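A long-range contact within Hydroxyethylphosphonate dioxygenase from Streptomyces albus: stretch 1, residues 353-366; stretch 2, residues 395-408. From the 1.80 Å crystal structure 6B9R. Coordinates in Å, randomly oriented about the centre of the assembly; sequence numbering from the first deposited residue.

Stretch 1 (353-366) RPDAPLPPTYQHQY
Stretch 2, residues 395-408: SAYVIPGIEFSLSA

The two stretches run antiparallel and bury 1048 Å² between them. The strand through Gln365 and Tyr366 lies against strand 395-398, with a closest axis approach of 4.8 Å and 177° between their directions. Gln365 and Val398 form a hydrogen-bonded pair, CA to CA 4.9 Å. Gln365 N donates to Val398 O (2.9 Å), and Val398 N donates to Gln365 O (2.8 Å). Tyr366 and Tyr397 follow as a non-hydrogen-bonded pair, CA to CA 4.8 Å. Their side chains, both chi1 t, share the face opposite Gln365 and Val398.

His364 (chi1 m, chi2 -88°) presents its ring edge to Tyr397: His364 ND1 and Tyr397 OH hydrogen bond at 2.7 Å. His364 NE2 is satisfied elsewhere in the structure. Pro400 CD sits over one face of the imidazole, 3.6 Å from His364 ND1.

Stretch 2 then turns, type II, from Ile399 to Ile402. Gly401 has phi/psi 91/-3, where a CB would jam against the preceding carbonyl. Gly401 N donates to Thr361 O (2.9 Å). Thr361 (chi1 t) and Gln363 (chi1 m, chi2 t) lock their own loop: Thr361 OG1 donates to Gln363 OE1 (2.7 Å) and accepts from Gln363 N (3.1 Å).

Beyond the turn, Leu358 N donates to Phe404 O (2.7 Å, 170°). Pro357 has no NH to offer, but its CA contacts Phe404 O at 3.4 Å. Buried Leu358 (m, t) packs its CD1 3.8 Å from Phe404 CE1; Phe404 is chi1 p.

Waters satisfy polar groups where the backbones do not pair directly. Water 1 donates to Arg353 O and Leu406 O (both 2.7 Å) and accepts from Ala356 N (3.1 Å). Water 2 donates to Leu358 O (2.7 Å) and Ile402 O (2.8 Å), and accepts from Phe404 N (2.9 Å). Water 3 accepts from Thr361 N (2.9 Å). Water 4 accepts from Gln365 NE2 (2.9 Å); Gln365 is m, t, chi3 67°.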

# COMPACT_ATOMS: atom_id res chain seq x y z
N ARG A 353 31.66 -18.43 13.74
CA ARG A 353 31.49 -19.18 12.51
C ARG A 353 30.31 -18.65 11.71
O ARG A 353 29.40 -18.03 12.27
CB ARG A 353 31.26 -20.67 12.83
N PRO A 354 30.29 -18.85 10.37
CA PRO A 354 29.11 -18.51 9.57
C PRO A 354 28.05 -19.60 9.59
O PRO A 354 27.50 -19.98 8.56
CB PRO A 354 29.70 -18.34 8.17
CG PRO A 354 30.84 -19.29 8.14
CD PRO A 354 31.41 -19.33 9.54
N ASP A 355 27.77 -20.12 10.78
CA ASP A 355 26.96 -21.32 10.92
C ASP A 355 25.50 -21.03 11.27
O ASP A 355 24.73 -21.98 11.45
CB ASP A 355 27.57 -22.27 11.96
CG ASP A 355 27.76 -21.61 13.33
OD1 ASP A 355 27.46 -20.40 13.48
OD2 ASP A 355 28.21 -22.32 14.26
N ALA A 356 25.10 -19.77 11.35
CA ALA A 356 23.75 -19.41 11.79
C ALA A 356 23.08 -18.45 10.82
O ALA A 356 22.86 -17.27 11.14
CB ALA A 356 23.79 -18.79 13.19
N PRO A 357 22.70 -18.92 9.64
CA PRO A 357 21.94 -18.06 8.74
C PRO A 357 20.63 -17.64 9.39
O PRO A 357 19.93 -18.46 10.00
CB PRO A 357 21.72 -18.94 7.50
CG PRO A 357 21.84 -20.34 8.01
CD PRO A 357 22.86 -20.29 9.12
N LEU A 358 20.31 -16.38 9.27
CA LEU A 358 19.03 -15.91 9.78
C LEU A 358 17.93 -16.23 8.77
O LEU A 358 18.16 -16.15 7.56
CB LEU A 358 19.07 -14.41 10.04
CG LEU A 358 19.95 -14.02 11.23
CD1 LEU A 358 19.92 -12.52 11.45
CD2 LEU A 358 19.42 -14.75 12.45
N PRO A 359 16.74 -16.62 9.23
CA PRO A 359 15.63 -16.88 8.31
C PRO A 359 15.33 -15.65 7.48
O PRO A 359 15.31 -14.52 8.01
CB PRO A 359 14.45 -17.22 9.24
CG PRO A 359 15.09 -17.65 10.52
CD PRO A 359 16.37 -16.85 10.64
N PRO A 360 15.14 -15.81 6.17
CA PRO A 360 14.70 -14.68 5.35
C PRO A 360 13.39 -14.12 5.88
O PRO A 360 12.53 -14.86 6.37
CB PRO A 360 14.53 -15.29 3.96
CG PRO A 360 15.45 -16.48 3.96
CD PRO A 360 15.34 -17.02 5.37
N THR A 361 13.27 -12.80 5.82
CA THR A 361 12.05 -12.12 6.22
C THR A 361 11.56 -11.27 5.05
O THR A 361 12.34 -10.87 4.18
CB THR A 361 12.25 -11.24 7.47
OG1 THR A 361 11.05 -10.51 7.74
CG2 THR A 361 13.41 -10.25 7.27
N TYR A 362 10.26 -11.00 5.05
CA TYR A 362 9.67 -10.05 4.12
C TYR A 362 10.05 -8.61 4.41
O TYR A 362 9.72 -7.72 3.61
CB TYR A 362 8.14 -10.18 4.14
CG TYR A 362 7.52 -9.86 5.49
CD1 TYR A 362 7.40 -10.83 6.48
CD2 TYR A 362 7.05 -8.58 5.76
CE1 TYR A 362 6.82 -10.52 7.71
CE2 TYR A 362 6.48 -8.27 6.97
CZ TYR A 362 6.37 -9.24 7.94
OH TYR A 362 5.78 -8.91 9.13
N GLN A 363 10.70 -8.34 5.54
CA GLN A 363 11.02 -6.97 5.93
C GLN A 363 12.31 -6.50 5.26
O GLN A 363 13.21 -7.30 5.00
CB GLN A 363 11.20 -6.88 7.45
CG GLN A 363 9.97 -7.24 8.24
CD GLN A 363 10.34 -7.74 9.62
OE1 GLN A 363 11.06 -8.73 9.75
NE2 GLN A 363 9.90 -7.03 10.64
N HIS A 364 12.38 -5.19 5.00
CA HIS A 364 13.68 -4.54 4.82
C HIS A 364 14.46 -4.63 6.13
O HIS A 364 13.88 -4.65 7.21
CB HIS A 364 13.50 -3.06 4.48
CG HIS A 364 12.77 -2.80 3.20
ND1 HIS A 364 13.41 -2.72 1.98
CD2 HIS A 364 11.46 -2.58 2.95
CE1 HIS A 364 12.52 -2.47 1.03
NE2 HIS A 364 11.33 -2.39 1.60
N GLN A 365 15.79 -4.63 6.05
CA GLN A 365 16.59 -4.60 7.27
C GLN A 365 17.67 -3.53 7.21
O GLN A 365 18.27 -3.30 6.16
CB GLN A 365 17.23 -5.96 7.56
CG GLN A 365 16.20 -7.07 7.64
CD GLN A 365 16.80 -8.38 8.06
OE1 GLN A 365 17.26 -8.54 9.20
NE2 GLN A 365 16.80 -9.35 7.14
N TYR A 366 17.92 -2.91 8.36
CA TYR A 366 18.99 -1.94 8.55
C TYR A 366 19.86 -2.43 9.71
O TYR A 366 19.33 -2.83 10.75
CB TYR A 366 18.39 -0.55 8.84
CG TYR A 366 19.37 0.45 9.42
CD1 TYR A 366 19.59 0.52 10.80
CD2 TYR A 366 20.06 1.34 8.60
CE1 TYR A 366 20.48 1.41 11.33
CE2 TYR A 366 20.96 2.24 9.13
CZ TYR A 366 21.17 2.28 10.51
OH TYR A 366 22.05 3.18 11.06
N SER A 395 27.32 0.63 8.67
CA SER A 395 25.92 0.24 8.64
C SER A 395 25.65 -0.53 7.35
O SER A 395 26.49 -0.58 6.44
CB SER A 395 25.00 1.46 8.77
OG SER A 395 25.39 2.50 7.86
N ALA A 396 24.48 -1.15 7.28
CA ALA A 396 24.13 -1.88 6.07
C ALA A 396 22.63 -1.82 5.84
O ALA A 396 21.84 -1.68 6.78
CB ALA A 396 24.59 -3.34 6.12
N TYR A 397 22.25 -1.92 4.58
CA TYR A 397 20.86 -2.03 4.16
C TYR A 397 20.68 -3.37 3.46
O TYR A 397 21.53 -3.78 2.67
CB TYR A 397 20.48 -0.89 3.21
CG TYR A 397 19.20 -1.21 2.51
CD1 TYR A 397 18.00 -1.24 3.21
CD2 TYR A 397 19.20 -1.55 1.17
CE1 TYR A 397 16.82 -1.56 2.58
CE2 TYR A 397 18.02 -1.88 0.52
CZ TYR A 397 16.84 -1.88 1.23
OH TYR A 397 15.67 -2.23 0.60
N VAL A 398 19.57 -4.06 3.77
CA VAL A 398 19.26 -5.38 3.23
C VAL A 398 17.84 -5.37 2.67
O VAL A 398 16.90 -4.96 3.37
CB VAL A 398 19.39 -6.49 4.29
CG1 VAL A 398 19.46 -7.87 3.63
CG2 VAL A 398 20.60 -6.24 5.23
N ILE A 399 17.67 -5.82 1.42
CA ILE A 399 16.34 -5.91 0.82
C ILE A 399 15.61 -7.11 1.41
O ILE A 399 16.24 -8.01 1.99
CB ILE A 399 16.40 -6.03 -0.72
CG1 ILE A 399 16.94 -7.40 -1.16
CG2 ILE A 399 17.17 -4.85 -1.31
CD1 ILE A 399 16.83 -7.65 -2.71
N PRO A 400 14.27 -7.15 1.30
CA PRO A 400 13.54 -8.34 1.74
C PRO A 400 14.05 -9.61 1.07
O PRO A 400 14.51 -9.59 -0.07
CB PRO A 400 12.09 -8.05 1.31
CG PRO A 400 12.01 -6.55 1.25
CD PRO A 400 13.38 -6.09 0.80
N GLY A 401 13.95 -10.72 1.79
CA GLY A 401 14.19 -12.04 1.21
C GLY A 401 15.61 -12.55 1.29
O GLY A 401 15.86 -13.69 0.89
N ILE A 402 16.56 -11.77 1.81
CA ILE A 402 17.96 -12.17 1.79
C ILE A 402 18.26 -13.08 2.97
O ILE A 402 17.92 -12.76 4.11
CB ILE A 402 18.88 -10.94 1.81
CG1 ILE A 402 18.65 -10.06 0.57
CG2 ILE A 402 20.34 -11.37 1.99
CD1 ILE A 402 18.71 -10.80 -0.76
N GLU A 403 18.93 -14.20 2.70
CA GLU A 403 19.45 -15.04 3.76
C GLU A 403 20.88 -14.64 4.06
O GLU A 403 21.74 -14.71 3.17
CB GLU A 403 19.38 -16.52 3.38
CG GLU A 403 19.81 -17.43 4.54
CD GLU A 403 20.09 -18.85 4.12
OE1 GLU A 403 21.02 -19.07 3.31
OE2 GLU A 403 19.38 -19.76 4.61
N PHE A 404 21.15 -14.19 5.29
CA PHE A 404 22.51 -13.86 5.67
C PHE A 404 22.83 -14.43 7.05
O PHE A 404 21.94 -14.74 7.85
CB PHE A 404 22.80 -12.34 5.65
CG PHE A 404 21.99 -11.51 6.63
CD1 PHE A 404 22.42 -11.31 7.93
CD2 PHE A 404 20.84 -10.86 6.20
CE1 PHE A 404 21.70 -10.52 8.81
CE2 PHE A 404 20.11 -10.05 7.08
CZ PHE A 404 20.54 -9.89 8.39
N SER A 405 24.12 -14.56 7.32
CA SER A 405 24.61 -14.91 8.63
C SER A 405 25.59 -13.84 9.10
O SER A 405 26.18 -13.12 8.29
CB SER A 405 25.30 -16.28 8.63
OG SER A 405 26.44 -16.24 7.81
N LEU A 406 25.76 -13.75 10.41
CA LEU A 406 26.67 -12.83 11.04
C LEU A 406 27.66 -13.61 11.90
O LEU A 406 27.32 -14.65 12.46
CB LEU A 406 25.92 -11.83 11.93
CG LEU A 406 24.71 -11.18 11.26
CD1 LEU A 406 23.86 -10.48 12.32
CD2 LEU A 406 25.20 -10.21 10.20
N SER A 407 28.89 -13.11 11.98
CA SER A 407 29.87 -13.73 12.86
C SER A 407 30.88 -12.68 13.31
O SER A 407 30.99 -11.61 12.71
CB SER A 407 30.59 -14.90 12.17
OG SER A 407 31.50 -14.42 11.19
N ALA A 408 31.61 -13.00 14.37
CA ALA A 408 32.60 -12.07 14.87
C ALA A 408 33.66 -12.85 15.62
O ALA A 408 33.37 -13.90 16.20
CB ALA A 408 31.96 -11.01 15.79
O HOH W 1 26.84 -17.24 11.69
O HOH W 2 18.66 -13.69 6.61
O HOH W 3 15.52 -11.38 4.65
O HOH W 4 15.60 -8.64 4.60